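Local coordinates for uncharacterized protein (Acinetobacter baumannii, PDB 5D66) that is of unknown function but folds as an ankyrin repeat domain, a scaffold that in other proteins commonly mediates protein–protein recognition, at residues Ile29-Ala43 and Leu55-Asn67. Residues are numbered along the deposited sequence; the frame is centred on the assembly and turned at random.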
loop_
_atom_site.group_PDB
_atom_site.type_symbol
_atom_site.label_atom_id
_atom_site.label_comp_id
_atom_site.label_asym_id
_atom_site.label_seq_id
_atom_site.Cartn_x
_atom_site.Cartn_y
_atom_site.Cartn_z
ATOM N N ILE A 29 -17.859 15.502 2.984
ATOM C CA ILE A 29 -17.636 14.079 3.161
ATOM C C ILE A 29 -16.377 13.756 3.947
ATOM O O ILE A 29 -16.319 12.739 4.608
ATOM C CB ILE A 29 -17.735 13.335 1.852
ATOM C CG1 ILE A 29 -17.973 11.808 2.101
ATOM C CG2 ILE A 29 -16.601 13.620 0.991
ATOM C CD1 ILE A 29 -18.440 11.100 0.900
ATOM N N ASP A 30 -15.364 14.616 3.811
ATOM C CA ASP A 30 -14.096 14.447 4.469
ATOM C C ASP A 30 -13.948 15.273 5.724
ATOM O O ASP A 30 -12.834 15.534 6.185
ATOM C CB ASP A 30 -12.934 14.681 3.502
ATOM C CG ASP A 30 -12.756 13.531 2.527
ATOM O OD1 ASP A 30 -13.029 12.387 2.858
ATOM O OD2 ASP A 30 -12.223 13.832 1.398
ATOM N N ALA A 31 -15.069 15.624 6.383
ATOM C CA ALA A 31 -14.991 16.196 7.723
ATOM C C ALA A 31 -14.095 15.355 8.628
ATOM O O ALA A 31 -14.185 14.123 8.617
ATOM C CB ALA A 31 -16.400 16.253 8.335
ATOM N N ARG A 32 -13.247 15.990 9.412
ATOM C CA ARG A 32 -12.364 15.269 10.323
ATOM C C ARG A 32 -13.025 15.075 11.672
ATOM O O ARG A 32 -13.717 15.960 12.163
ATOM C CB ARG A 32 -11.026 15.971 10.487
ATOM C CG ARG A 32 -10.332 16.339 9.186
ATOM C CD ARG A 32 -10.190 15.157 8.228
ATOM N NE ARG A 32 -9.471 15.522 7.043
ATOM C CZ ARG A 32 -8.212 15.224 6.722
ATOM N NH1 ARG A 32 -7.484 14.431 7.486
ATOM N NH2 ARG A 32 -7.673 15.674 5.613
ATOM N N ASP A 33 -12.746 13.915 12.277
ATOM C CA ASP A 33 -13.211 13.674 13.665
ATOM C C ASP A 33 -12.221 14.319 14.627
ATOM O O ASP A 33 -11.333 15.122 14.254
ATOM C CB ASP A 33 -13.463 12.196 13.892
ATOM C CG ASP A 33 -12.226 11.304 13.843
ATOM O OD1 ASP A 33 -11.105 11.870 13.895
ATOM O OD2 ASP A 33 -12.397 10.084 13.816
ATOM N N GLU A 34 -12.327 13.994 15.899
ATOM C CA GLU A 34 -11.517 14.651 16.946
ATOM C C GLU A 34 -10.016 14.288 16.806
ATOM O O GLU A 34 -9.185 14.974 17.390
ATOM C CB GLU A 34 -12.068 14.337 18.333
ATOM C CG GLU A 34 -11.818 12.929 18.836
ATOM C CD GLU A 34 -12.672 11.838 18.256
ATOM O OE1 GLU A 34 -13.633 12.131 17.526
ATOM O OE2 GLU A 34 -12.323 10.662 18.584
ATOM N N THR A 35 -9.725 13.191 16.101
ATOM C CA THR A 35 -8.372 12.726 15.865
ATOM C C THR A 35 -7.787 13.268 14.580
ATOM O O THR A 35 -6.597 13.045 14.306
ATOM C CB THR A 35 -8.278 11.153 15.770
ATOM O OG1 THR A 35 -8.833 10.681 14.527
ATOM C CG2 THR A 35 -8.940 10.516 16.972
ATOM N N GLY A 36 -8.613 13.895 13.731
ATOM C CA GLY A 36 -8.125 14.336 12.443
ATOM C C GLY A 36 -8.409 13.354 11.318
ATOM O O GLY A 36 -7.891 13.516 10.222
ATOM N N SER A 37 -9.206 12.323 11.541
ATOM C CA SER A 37 -9.441 11.260 10.561
ATOM C C SER A 37 -10.689 11.517 9.732
ATOM O O SER A 37 -11.691 11.980 10.259
ATOM C CB SER A 37 -9.587 9.908 11.273
ATOM O OG SER A 37 -8.445 9.551 12.011
ATOM N N THR A 38 -10.648 11.193 8.465
ATOM C CA THR A 38 -11.822 11.171 7.641
ATOM C C THR A 38 -12.632 9.872 7.880
ATOM O O THR A 38 -12.093 8.843 8.293
ATOM C CB THR A 38 -11.527 11.315 6.152
ATOM O OG1 THR A 38 -10.901 10.118 5.715
ATOM C CG2 THR A 38 -10.688 12.514 5.820
ATOM N N ALA A 39 -13.900 9.900 7.486
ATOM C CA ALA A 39 -14.739 8.751 7.614
ATOM C C ALA A 39 -14.243 7.623 6.695
ATOM O O ALA A 39 -14.291 6.436 7.050
ATOM C CB ALA A 39 -16.178 9.069 7.372
ATOM N N LEU A 40 -13.760 7.979 5.492
ATOM C CA LEU A 40 -13.202 6.947 4.627
ATOM C C LEU A 40 -11.953 6.307 5.255
ATOM O O LEU A 40 -11.762 5.104 5.130
ATOM C CB LEU A 40 -12.867 7.529 3.249
ATOM C CG LEU A 40 -12.158 6.554 2.291
ATOM C CD1 LEU A 40 -13.002 5.314 2.010
ATOM C CD2 LEU A 40 -11.775 7.248 0.986
HETATM N N MSE A 41 -11.114 7.079 5.943
HETATM C CA MSE A 41 -9.970 6.489 6.638
HETATM C C MSE A 41 -10.450 5.503 7.704
HETATM O O MSE A 41 -9.910 4.380 7.806
HETATM C CB MSE A 41 -9.093 7.554 7.213
HETATM C CG MSE A 41 -7.759 6.990 7.693
HETATM SE SE MSE A 41 -6.595 6.285 6.283
HETATM C CE MSE A 41 -6.601 4.414 6.713
ATOM N N VAL A 42 -11.488 5.865 8.472
ATOM C CA VAL A 42 -12.069 4.971 9.472
ATOM C C VAL A 42 -12.562 3.687 8.833
ATOM O O VAL A 42 -12.274 2.569 9.302
ATOM C CB VAL A 42 -13.170 5.688 10.245
ATOM C CG1 VAL A 42 -13.922 4.737 11.150
ATOM C CG2 VAL A 42 -12.580 6.849 11.055
ATOM N N ALA A 43 -13.295 3.789 7.723
ATOM C CA ALA A 43 -13.801 2.598 7.022
ATOM C C ALA A 43 -12.657 1.738 6.532
ATOM O O ALA A 43 -12.703 0.505 6.596
ATOM C CB ALA A 43 -14.682 2.993 5.863
ATOM N N LEU A 55 -18.455 5.836 0.201
ATOM C CA LEU A 55 -17.748 7.114 0.471
ATOM C C LEU A 55 -16.906 7.572 -0.721
ATOM O O LEU A 55 -16.902 8.729 -1.089
ATOM C CB LEU A 55 -16.908 7.001 1.742
ATOM C CG LEU A 55 -17.737 6.849 3.042
ATOM C CD1 LEU A 55 -16.821 6.353 4.164
ATOM C CD2 LEU A 55 -18.464 8.130 3.422
ATOM N N ILE A 56 -16.210 6.603 -1.324
ATOM C CA ILE A 56 -15.426 6.869 -2.535
ATOM C C ILE A 56 -16.319 7.298 -3.695
ATOM O O ILE A 56 -15.962 8.288 -4.363
ATOM C CB ILE A 56 -14.528 5.670 -2.907
ATOM C CG1 ILE A 56 -13.447 5.495 -1.863
ATOM C CG2 ILE A 56 -13.899 5.842 -4.259
ATOM C CD1 ILE A 56 -12.694 4.181 -1.927
ATOM N N GLU A 57 -17.430 6.633 -3.910
ATOM C CA GLU A 57 -18.307 7.035 -5.002
ATOM C C GLU A 57 -18.862 8.465 -4.795
ATOM O O GLU A 57 -19.114 9.193 -5.753
ATOM C CB GLU A 57 -19.412 6.009 -5.186
ATOM C CG GLU A 57 -18.951 4.715 -5.823
ATOM C CD GLU A 57 -18.351 4.832 -7.230
ATOM O OE1 GLU A 57 -18.870 5.601 -8.113
ATOM O OE2 GLU A 57 -17.349 4.101 -7.446
ATOM N N ALA A 58 -19.017 8.860 -3.525
ATOM C CA ALA A 58 -19.530 10.168 -3.186
ATOM C C ALA A 58 -18.417 11.246 -3.146
ATOM O O ALA A 58 -18.683 12.363 -2.837
ATOM C CB ALA A 58 -20.284 10.089 -1.904
ATOM N N GLY A 59 -17.178 10.871 -3.436
ATOM C CA GLY A 59 -16.095 11.805 -3.614
ATOM C C GLY A 59 -15.077 11.954 -2.504
ATOM O O GLY A 59 -14.249 12.881 -2.530
ATOM N N ALA A 60 -15.121 11.047 -1.522
ATOM C CA ALA A 60 -14.121 11.106 -0.451
ATOM C C ALA A 60 -12.712 11.009 -1.066
ATOM O O ALA A 60 -12.438 10.233 -2.009
ATOM C CB ALA A 60 -14.325 9.976 0.516
ATOM N N ASP A 61 -11.773 11.778 -0.509
ATOM C CA ASP A 61 -10.412 11.843 -1.016
ATOM C C ASP A 61 -9.601 10.668 -0.513
ATOM O O ASP A 61 -9.297 10.493 0.678
ATOM C CB ASP A 61 -9.799 13.150 -0.594
ATOM C CG ASP A 61 -8.452 13.443 -1.177
ATOM O OD1 ASP A 61 -7.835 12.541 -1.765
ATOM O OD2 ASP A 61 -7.995 14.613 -0.987
ATOM N N VAL A 62 -9.211 9.805 -1.433
ATOM C CA VAL A 62 -8.425 8.633 -1.131
ATOM C C VAL A 62 -6.989 8.911 -0.727
ATOM O O VAL A 62 -6.287 7.997 -0.270
ATOM C CB VAL A 62 -8.460 7.583 -2.285
ATOM C CG1 VAL A 62 -9.886 7.235 -2.646
ATOM C CG2 VAL A 62 -7.652 8.047 -3.485
ATOM N N ASN A 63 -6.575 10.158 -0.884
ATOM C CA ASN A 63 -5.250 10.626 -0.495
ATOM C C ASN A 63 -5.239 11.493 0.737
ATOM O O ASN A 63 -4.180 11.947 1.139
ATOM C CB ASN A 63 -4.626 11.414 -1.647
ATOM C CG ASN A 63 -4.553 10.551 -2.905
ATOM O OD1 ASN A 63 -3.953 9.470 -2.875
ATOM N ND2 ASN A 63 -5.095 11.042 -4.016
ATOM N N ALA A 64 -6.386 11.763 1.349
ATOM C CA ALA A 64 -6.374 12.529 2.586
ATOM C C ALA A 64 -5.583 11.735 3.625
ATOM O O ALA A 64 -5.728 10.525 3.690
ATOM C CB ALA A 64 -7.803 12.783 3.075
ATOM N N LYS A 65 -4.793 12.423 4.422
ATOM C CA LYS A 65 -3.948 11.803 5.426
ATOM C C LYS A 65 -4.454 11.979 6.862
ATOM O O LYS A 65 -5.073 12.962 7.173
ATOM C CB LYS A 65 -2.482 12.246 5.311
ATOM C CG LYS A 65 -1.721 11.535 4.165
ATOM C CD LYS A 65 -0.290 11.944 4.078
ATOM C CE LYS A 65 0.529 11.008 3.146
ATOM N NZ LYS A 65 1.904 11.573 3.031
ATOM N N ASP A 66 -4.103 11.019 7.670
ATOM C CA ASP A 66 -4.293 11.047 9.116
ATOM C C ASP A 66 -3.017 11.445 9.821
ATOM O O ASP A 66 -1.972 11.694 9.190
ATOM C CB ASP A 66 -4.896 9.732 9.588
ATOM C CG ASP A 66 -3.910 8.577 9.718
ATOM O OD1 ASP A 66 -2.740 8.741 9.327
ATOM O OD2 ASP A 66 -4.356 7.535 10.267
ATOM N N ASN A 67 -3.039 11.403 11.126
ATOM C CA ASN A 67 -1.926 11.941 11.946
ATOM C C ASN A 67 -0.745 10.973 12.033
ATOM O O ASN A 67 0.231 11.356 12.692
ATOM C CB ASN A 67 -2.449 12.358 13.319
ATOM C CG ASN A 67 -2.974 11.228 14.144
ATOM O OD1 ASN A 67 -2.596 10.083 13.943
ATOM N ND2 ASN A 67 -3.739 11.547 15.177
HETATM O O HOH W 1 -10.919 10.524 2.962
HETATM O O HOH W 2 -13.422 14.971 -0.792
HETATM O O HOH W 3 -5.677 11.299 12.444
#
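Leu40, in the first turn of helix 39-45, packs against Ile56, in the last turn of helix 49-57, and against Ala60 just beyond it. A chi1 of 175° swings its isobutyl group away from its own backbone N, which brings CD2 3.7 Å from Ile56 CG1 and 3.8 Å from Ala60 CB. Leu55 answers from the other helix: its CD1 lies against the Leu40 backbone, 3.7 Å from Leu40 CA, while CD2 turns to Ile29. The far end of Ile29, CD1, rests on the helix end, against Leu55 O and 3.5 Å from Ala58 CB; Gly59, with positive phi, closes that helix in a Schellman motif.

Beyond this apolar patch the contact turns polar. Asp30 offers the syn lone pair of OD2 to Asp61 N (2.8 Å, N-H...O 160°), and its OD1 accepts a hydrogen bond from a water that also donates to Asp61 O and accepts from Thr38 OG1. Arg32, bent at chi2, has Thr38 CG2 against one guanidinium face, toward its rim. In the plane of that group, NH1 grips two carbonyls at once, Lys65 O at 2.8 Å and Gly36 O at 2.9 Å, clamping successive loops together. Asp66 turns its carboxylate to Arg45 in a salt bridge.

Paired antiparallel helices, with projecting loops stacked side by side, are the hallmarks of the ankyrin repeat fold.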